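PDB 6OM4: MccB protein from Escherichia coli, which adenylates the MccA peptide in the biosynthesis of the nucleotide antibiotic microcin C7, probably through the ATP-dependent chemistry of ThiF- and E1-like enzymes. Local coordinates for residues I139-L144 and E184-E189; K114-V119 and E205-V210. All coordinates share one frame; numbering follows the deposited sequence.

Contact 1: I139-L144 and E184-E189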
ATOM      1  N   ILE A 139       3.593   4.940  11.038  1.00 17.65           N
ATOM      2  CA  ILE A 139       4.355   3.719  11.297  1.00 16.93           C
ATOM      3  C   ILE A 139       5.473   4.069  12.306  1.00 16.92           C
ATOM      4  O   ILE A 139       6.277   5.001  12.110  1.00 17.39           O
ATOM      5  CB  ILE A 139       4.947   3.103  10.009  1.00 17.02           C
ATOM      6  CG1 ILE A 139       3.874   2.496   9.105  1.00 19.04           C
ATOM      7  CG2 ILE A 139       6.012   2.066  10.369  1.00 17.98           C
ATOM      8  CD1 ILE A 139       3.350   1.171   9.619  1.00 21.32           C
ATOM      9  N   GLY A 140       5.528   3.323  13.413  1.00 16.89           N
ATOM     10  CA  GLY A 140       6.279   3.754  14.588  1.00 17.31           C
ATOM     11  C   GLY A 140       7.794   3.665  14.410  1.00 18.22           C
ATOM     12  O   GLY A 140       8.520   4.436  15.039  1.00 17.98           O
ATOM     13  N   GLU A 141       8.264   2.664  13.658  1.00 18.70           N
ATOM     14  CA  GLU A 141       9.685   2.391  13.487  1.00 19.27           C
ATOM     15  C   GLU A 141       9.992   2.014  12.047  1.00 19.37           C
ATOM     16  O   GLU A 141       9.444   1.072  11.533  1.00 16.32           O
ATOM     17  CB  GLU A 141      10.183   1.282  14.411  1.00 21.28           C
ATOM     18  CG  GLU A 141      11.689   1.307  14.553  1.00 28.51           C
ATOM     19  CD  GLU A 141      12.289   0.287  15.510  1.00 35.26           C
ATOM     20  OE1 GLU A 141      11.513  -0.317  16.311  1.00 37.33           O
ATOM     21  OE2 GLU A 141      13.528   0.103  15.450  1.00 36.97           O
ATOM     22  N   ILE A 142      10.896   2.789  11.433  1.00 17.67           N
ATOM     23  CA  ILE A 142      11.318   2.600  10.082  1.00 18.23           C
ATOM     24  C   ILE A 142      12.846   2.392  10.052  1.00 20.29           C
ATOM     25  O   ILE A 142      13.626   3.186  10.619  1.00 19.13           O
ATOM     26  CB  ILE A 142      10.890   3.786   9.195  1.00 18.84           C
ATOM     27  CG1 ILE A 142       9.372   4.005   9.231  1.00 20.14           C
ATOM     28  CG2 ILE A 142      11.422   3.580   7.793  1.00 17.77           C
ATOM     29  CD1 ILE A 142       8.903   5.158   8.348  1.00 21.30           C
ATOM     30  N   ILE A 143      13.272   1.301   9.393  1.00 18.31           N
ATOM     31  CA  ILE A 143      14.697   0.950   9.249  1.00 18.97           C
ATOM     32  C   ILE A 143      15.048   1.102   7.777  1.00 18.86           C
ATOM     33  O   ILE A 143      14.436   0.453   6.942  1.00 17.23           O
ATOM     34  CB  ILE A 143      15.005  -0.486   9.702  1.00 22.21           C
ATOM     35  CG1 ILE A 143      14.334  -0.845  11.023  1.00 23.32           C
ATOM     36  CG2 ILE A 143      16.518  -0.714   9.717  1.00 22.74           C
ATOM     37  CD1 ILE A 143      14.668   0.037  12.150  1.00 29.18           C
ATOM     38  N   LEU A 144      15.985   2.002   7.487  1.00 15.96           N
ATOM     39  CA  LEU A 144      16.409   2.296   6.142  1.00 16.29           C
ATOM     40  C   LEU A 144      17.728   1.582   5.828  1.00 17.61           C
ATOM     41  O   LEU A 144      18.731   1.759   6.528  1.00 18.42           O
ATOM     42  CB  LEU A 144      16.594   3.809   6.005  1.00 14.47           C
ATOM     43  CG  LEU A 144      15.423   4.659   6.450  1.00 15.06           C
ATOM     44  CD1 LEU A 144      15.868   6.093   6.567  1.00 16.35           C
ATOM     45  CD2 LEU A 144      14.257   4.504   5.484  1.00 14.70           C
ATOM     46  N   GLU A 184       7.520  12.193  15.728  1.00 22.99           N
ATOM     47  CA  GLU A 184       6.937  11.281  16.741  1.00 26.36           C
ATOM     48  C   GLU A 184       7.375   9.818  16.481  1.00 25.57           C
ATOM     49  O   GLU A 184       7.108   8.965  17.312  1.00 27.19           O
ATOM     50  CB  GLU A 184       5.405  11.425  16.775  1.00 26.15           C
ATOM     51  CG  GLU A 184       4.912  12.855  17.065  1.00 30.92           C
ATOM     52  CD  GLU A 184       3.405  13.147  17.029  1.00 37.67           C
ATOM     53  OE1 GLU A 184       2.589  12.211  17.269  1.00 41.76           O
ATOM     54  OE2 GLU A 184       3.026  14.327  16.732  1.00 40.99           O
ATOM     55  N   ILE A 185       8.042   9.521  15.356  1.00 23.25           N
ATOM     56  CA  ILE A 185       8.407   8.148  15.020  1.00 23.95           C
ATOM     57  C   ILE A 185       9.910   7.941  15.228  1.00 23.48           C
ATOM     58  O   ILE A 185      10.646   8.874  15.511  1.00 22.71           O
ATOM     59  CB  ILE A 185       7.986   7.785  13.583  1.00 25.41           C
ATOM     60  CG1 ILE A 185       8.866   8.502  12.558  1.00 25.03           C
ATOM     61  CG2 ILE A 185       6.506   8.046  13.379  1.00 26.10           C
ATOM     62  CD1 ILE A 185       8.656   8.040  11.166  1.00 25.62           C
ATOM     63  N   SER A 186      10.332   6.685  15.079  1.00 21.12           N
ATOM     64  CA  SER A 186      11.727   6.263  15.225  1.00 21.00           C
ATOM     65  C   SER A 186      12.250   5.819  13.863  1.00 21.74           C
ATOM     66  O   SER A 186      11.576   5.004  13.201  1.00 20.26           O
ATOM     67  CB  SER A 186      11.798   5.141  16.235  1.00 23.50           C
ATOM     68  OG  SER A 186      13.148   4.763  16.457  1.00 28.00           O
ATOM     69  N   VAL A 187      13.435   6.315  13.460  1.00 19.02           N
ATOM     70  CA  VAL A 187      14.077   5.929  12.204  1.00 19.07           C
ATOM     71  C   VAL A 187      15.527   5.566  12.496  1.00 20.48           C
ATOM     72  O   VAL A 187      16.194   6.289  13.220  1.00 20.01           O
ATOM     73  CB  VAL A 187      14.016   7.069  11.167  1.00 19.06           C
ATOM     74  CG1 VAL A 187      14.632   6.638   9.852  1.00 17.77           C
ATOM     75  CG2 VAL A 187      12.581   7.565  10.980  1.00 19.60           C
ATOM     76  N   SER A 188      15.991   4.457  11.919  1.00 19.61           N
ATOM     77  CA  SER A 188      17.361   4.026  12.020  1.00 22.76           C
ATOM     78  C   SER A 188      17.869   3.631  10.614  1.00 23.48           C
ATOM     79  O   SER A 188      17.073   3.462   9.682  1.00 21.04           O
ATOM     80  CB  SER A 188      17.469   2.949  13.096  1.00 26.08           C
ATOM     81  OG  SER A 188      16.943   1.713  12.641  1.00 29.27           O
ATOM     82  N   GLU A 189      19.195   3.632  10.446  1.00 20.65           N
ATOM     83  CA  GLU A 189      19.856   3.390   9.199  1.00 21.65           C
ATOM     84  C   GLU A 189      20.759   2.162   9.330  1.00 21.00           C
ATOM     85  O   GLU A 189      21.365   1.948  10.378  1.00 22.70           O
ATOM     86  CB  GLU A 189      20.743   4.580   8.824  1.00 22.63           C
ATOM     87  CG  GLU A 189      20.023   5.905   8.740  1.00 23.50           C
ATOM     88  CD  GLU A 189      21.042   7.028   8.672  1.00 27.30           C
ATOM     89  OE1 GLU A 189      21.848   7.022   7.686  1.00 28.80           O
ATOM     90  OE2 GLU A 189      21.072   7.878   9.619  1.00 33.92           O
TER
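Leu-144 packs on Val-187 across two parallel strands, and Ile-142 meets Ile-185, which just precedes the second. The strands belong to the beta-alpha-beta unit of strand 141-146, helix 170-181 and strand 186-191 in a Rossmann-like sheet. The short strand segments are inclined by 16°. The packed face is apolar. Leu-144 reaches across with CD1, which sits 3.6 Å from Val-187 CG1; Leu-144 CG, anti to the carbonyl carbon (chi1 -52°), comes to 4.0 Å from the same methyl. Ile-142 CD1 meets Ile-185 CD1 at 4.0 Å. Helix 125-136 adds Ala-135 against both isoleucines, and helix 170-181 adds Ile-174 against Leu-144. Glu-189 is more open, and its OE1 is hydrogen-bonded to Thr-171 OG1. The other face, with Glu-141 and Ser-186, is looser. Here Glu-141 CG is 4.2 Å from Ser-186 CB, and Ser-186 is exposed. Strand 186-191 is the sheet edge. Between the faces runs a regular ladder. Ser-186 N binds Gly-140 O, and Ile-142 N binds Ser-186 O. Ile-142 O accepts Ser-188 N at 3.0 Å and takes a CA-H...O contact from Val-187 CA at 3.2 Å. The straightest of these four bonds is Leu-144 N to Ser-188 O, 2.9 Å, with 175° at the hydrogen.

Contact 2: K114-V119 and E205-V210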
ATOM      1  N   LYS A 114       1.382   2.449  14.961  1.00 17.37           N
ATOM      2  CA  LYS A 114       2.347   2.954  15.943  1.00 18.58           C
ATOM      3  C   LYS A 114       3.256   1.826  16.452  1.00 19.36           C
ATOM      4  O   LYS A 114       4.420   2.081  16.742  1.00 19.27           O
ATOM      5  CB  LYS A 114       1.616   3.629  17.101  1.00 21.27           C
ATOM      6  CG  LYS A 114       2.547   4.323  18.081  1.00 26.65           C
ATOM      7  CD  LYS A 114       1.842   4.992  19.241  1.00 32.79           C
ATOM      8  CE  LYS A 114       2.680   6.090  19.876  1.00 41.70           C
ATOM      9  NZ  LYS A 114       2.283   6.350  21.285  1.00 46.68           N
ATOM     10  N   ASN A 115       2.716   0.619  16.623  1.00 18.67           N
ATOM     11  CA  ASN A 115       3.447  -0.501  17.253  1.00 21.60           C
ATOM     12  C   ASN A 115       4.272  -1.289  16.225  1.00 20.38           C
ATOM     13  O   ASN A 115       5.010  -2.204  16.593  1.00 19.51           O
ATOM     14  CB  ASN A 115       2.492  -1.460  17.973  1.00 26.58           C
ATOM     15  CG  ASN A 115       1.954  -0.901  19.275  1.00 30.56           C
ATOM     16  OD1 ASN A 115       2.369   0.169  19.723  1.00 39.68           O
ATOM     17  ND2 ASN A 115       1.012  -1.609  19.879  1.00 35.84           N
ATOM     18  N   ALA A 116       4.152  -0.945  14.938  1.00 17.64           N
ATOM     19  CA  ALA A 116       4.775  -1.660  13.832  1.00 18.55           C
ATOM     20  C   ALA A 116       6.212  -1.194  13.565  1.00 18.51           C
ATOM     21  O   ALA A 116       6.588  -0.049  13.837  1.00 18.62           O
ATOM     22  CB  ALA A 116       3.969  -1.448  12.584  1.00 18.07           C
ATOM     23  N   LYS A 117       6.985  -2.124  13.002  1.00 18.69           N
ATOM     24  CA  LYS A 117       8.329  -1.903  12.503  1.00 19.82           C
ATOM     25  C   LYS A 117       8.382  -2.317  11.040  1.00 16.47           C
ATOM     26  O   LYS A 117       8.006  -3.456  10.661  1.00 17.22           O
ATOM     27  CB  LYS A 117       9.297  -2.703  13.379  1.00 22.57           C
ATOM     28  CG  LYS A 117      10.771  -2.641  13.011  1.00 27.50           C
ATOM     29  CD  LYS A 117      11.605  -3.659  13.827  1.00 30.06           C
ATOM     30  CE  LYS A 117      12.998  -3.132  14.081  1.00 37.40           C
ATOM     31  NZ  LYS A 117      13.919  -4.180  14.578  1.00 40.82           N
ATOM     32  N   VAL A 118       8.871  -1.406  10.184  1.00 15.98           N
ATOM     33  CA  VAL A 118       8.997  -1.704   8.790  1.00 14.42           C
ATOM     34  C   VAL A 118      10.458  -1.492   8.351  1.00 15.12           C
ATOM     35  O   VAL A 118      11.057  -0.482   8.705  1.00 15.41           O
ATOM     36  CB  VAL A 118       8.036  -0.833   7.945  1.00 13.85           C
ATOM     37  CG1 VAL A 118       8.249  -1.042   6.465  1.00 14.90           C
ATOM     38  CG2 VAL A 118       6.569  -1.077   8.347  1.00 14.92           C
ATOM     39  N   VAL A 119      10.963  -2.399   7.503  1.00 15.61           N
ATOM     40  CA  VAL A 119      12.271  -2.308   6.855  1.00 14.93           C
ATOM     41  C   VAL A 119      12.054  -1.805   5.434  1.00 16.34           C
ATOM     42  O   VAL A 119      11.230  -2.326   4.704  1.00 17.48           O
ATOM     43  CB  VAL A 119      12.987  -3.674   6.835  1.00 18.25           C
ATOM     44  CG1 VAL A 119      14.181  -3.668   5.906  1.00 19.34           C
ATOM     45  CG2 VAL A 119      13.386  -4.102   8.218  1.00 17.79           C
ATOM     46  N   GLU A 205      14.570  -8.583  11.495  1.00 21.12           N
ATOM     47  CA  GLU A 205      13.181  -8.979  11.502  1.00 24.15           C
ATOM     48  C   GLU A 205      12.323  -7.723  11.662  1.00 20.59           C
ATOM     49  O   GLU A 205      12.740  -6.766  12.302  1.00 20.99           O
ATOM     50  CB  GLU A 205      12.955  -9.971  12.646  1.00 28.22           C
ATOM     51  CG  GLU A 205      11.516 -10.325  12.942  1.00 36.49           C
ATOM     52  CD  GLU A 205      11.389 -11.320  14.096  1.00 46.71           C
ATOM     53  OE1 GLU A 205      12.396 -11.489  14.857  1.00 50.69           O
ATOM     54  OE2 GLU A 205      10.290 -11.941  14.237  1.00 55.04           O
ATOM     55  N   ALA A 206      11.120  -7.738  11.077  1.00 19.76           N
ATOM     56  CA  ALA A 206      10.186  -6.647  11.199  1.00 19.62           C
ATOM     57  C   ALA A 206       8.774  -7.162  10.892  1.00 18.41           C
ATOM     58  O   ALA A 206       8.604  -8.291  10.453  1.00 17.20           O
ATOM     59  CB  ALA A 206      10.580  -5.532  10.252  1.00 21.13           C
ATOM     60  N   ASP A 207       7.779  -6.292  11.059  1.00 17.75           N
ATOM     61  CA  ASP A 207       6.392  -6.649  10.718  1.00 18.72           C
ATOM     62  C   ASP A 207       6.299  -6.993   9.230  1.00 17.65           C
ATOM     63  O   ASP A 207       5.530  -7.893   8.870  1.00 16.75           O
ATOM     64  CB  ASP A 207       5.421  -5.541  11.141  1.00 21.08           C
ATOM     65  CG  ASP A 207       5.304  -5.449  12.661  1.00 26.09           C
ATOM     66  OD1 ASP A 207       4.525  -6.234  13.215  1.00 29.11           O
ATOM     67  OD2 ASP A 207       6.033  -4.654  13.294  1.00 20.84           O
ATOM     68  N   ILE A 208       7.039  -6.245   8.388  1.00 15.77           N
ATOM     69  CA  ILE A 208       7.111  -6.449   6.940  1.00 14.81           C
ATOM     70  C   ILE A 208       8.382  -5.773   6.408  1.00 14.67           C
ATOM     71  O   ILE A 208       8.842  -4.732   6.952  1.00 15.97           O
ATOM     72  CB  ILE A 208       5.830  -5.939   6.244  1.00 14.90           C
ATOM     73  CG1 ILE A 208       5.835  -6.347   4.772  1.00 14.55           C
ATOM     74  CG2 ILE A 208       5.640  -4.434   6.459  1.00 17.06           C
ATOM     75  CD1 ILE A 208       4.478  -6.260   4.092  1.00 15.16           C
ATOM     76  N   TRP A 209       8.978  -6.399   5.393  1.00 14.45           N
ATOM     77  CA  TRP A 209       9.989  -5.789   4.585  1.00 15.60           C
ATOM     78  C   TRP A 209       9.363  -5.199   3.322  1.00 14.63           C
ATOM     79  O   TRP A 209       8.669  -5.905   2.555  1.00 14.45           O
ATOM     80  CB  TRP A 209      11.027  -6.827   4.152  1.00 16.21           C
ATOM     81  CG  TRP A 209      11.897  -7.368   5.247  1.00 15.88           C
ATOM     82  CD1 TRP A 209      11.854  -7.142   6.586  1.00 17.48           C
ATOM     83  CD2 TRP A 209      12.988  -8.270   5.014  1.00 17.13           C
ATOM     84  NE1 TRP A 209      12.877  -7.834   7.209  1.00 17.74           N
ATOM     85  CE2 TRP A 209      13.551  -8.572   6.268  1.00 17.55           C
ATOM     86  CE3 TRP A 209      13.523  -8.842   3.855  1.00 17.46           C
ATOM     87  CZ2 TRP A 209      14.672  -9.408   6.376  1.00 19.17           C
ATOM     88  CZ3 TRP A 209      14.619  -9.668   3.964  1.00 17.10           C
ATOM     89  CH2 TRP A 209      15.140  -9.990   5.213  1.00 19.24           C
ATOM     90  N   VAL A 210       9.773  -3.963   3.025  1.00 14.93           N
ATOM     91  CA  VAL A 210       9.524  -3.377   1.762  1.00 15.36           C
ATOM     92  C   VAL A 210      10.769  -3.627   0.916  1.00 16.71           C
ATOM     93  O   VAL A 210      11.822  -3.077   1.204  1.00 16.42           O
ATOM     94  CB  VAL A 210       9.226  -1.872   1.868  1.00 15.56           C
ATOM     95  CG1 VAL A 210       9.139  -1.247   0.477  1.00 15.80           C
ATOM     96  CG2 VAL A 210       7.961  -1.605   2.695  1.00 15.07           C
TER
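Val-119 and Trp-209 lie side by side and point the same way, at the apolar centre of the contact. Val-119 CB sits 3.7 Å from Trp-209 CD1, and CG1 lies over one face of the indole. The other methyl, CG2, meets Ala-206 CB at 3.7 Å. The indole NE1 is hydrogen-bonded to Pro-204 O, which helps fix the ring. On the other face of the sheet, Val-118 CG2 touches Ile-208 CG2 at 4.0 Å, and Val-118 CG1 meets Val-210 CG2. Helix 292-311 covers Val-118 and Ile-208. Two backbone bonds join the parallel strands: Val-119 N to Ile-208 O, and Val-210 N to Val-119 O at 2.8 Å. Outward, Lys-117 lays its CG over Ala-206 CB. At the polar edge Asp-207 grips the backbone of Lys-117 twice. Its OD2 accepts Lys-117 N at 2.7 Å, on the anti side and out of the carboxylate plane. Its own N donates to Lys-117 O at 2.9 Å, a bent bond (135° at the hydrogen). CG is anti to the carbonyl carbon (chi1 -70°), and chi2 of -83° sets the turn of the carboxylate. Strands 117-121 and 208-211 thus join the two halves of the sheet's parallel part, order 3-2-1-4-5, typical of the Rossmann fold.

From the N terminus, the chain enters the sheet at 114-119, the first segment of contact 2. It passes through helix 125-136 and returns as 139-144. After helix 170-181 comes segment 184-189, which pairs with 139-144, so contact 1 closes a loop of 39 residues. The chain then reaches 205-210 and pairs back with 114-119. Contact 2 thus closes a longer loop of 85 residues that holds contact 1 within it; the two do not cross. Strands 141-146 and 117-121 are neighbours, and Glu-141 O and Val-118 N, 2.9 Å apart, probably form a hydrogen bond between the contacts. With this middle pairing, they give the order 186-191, 141-146, 117-121, 208-211.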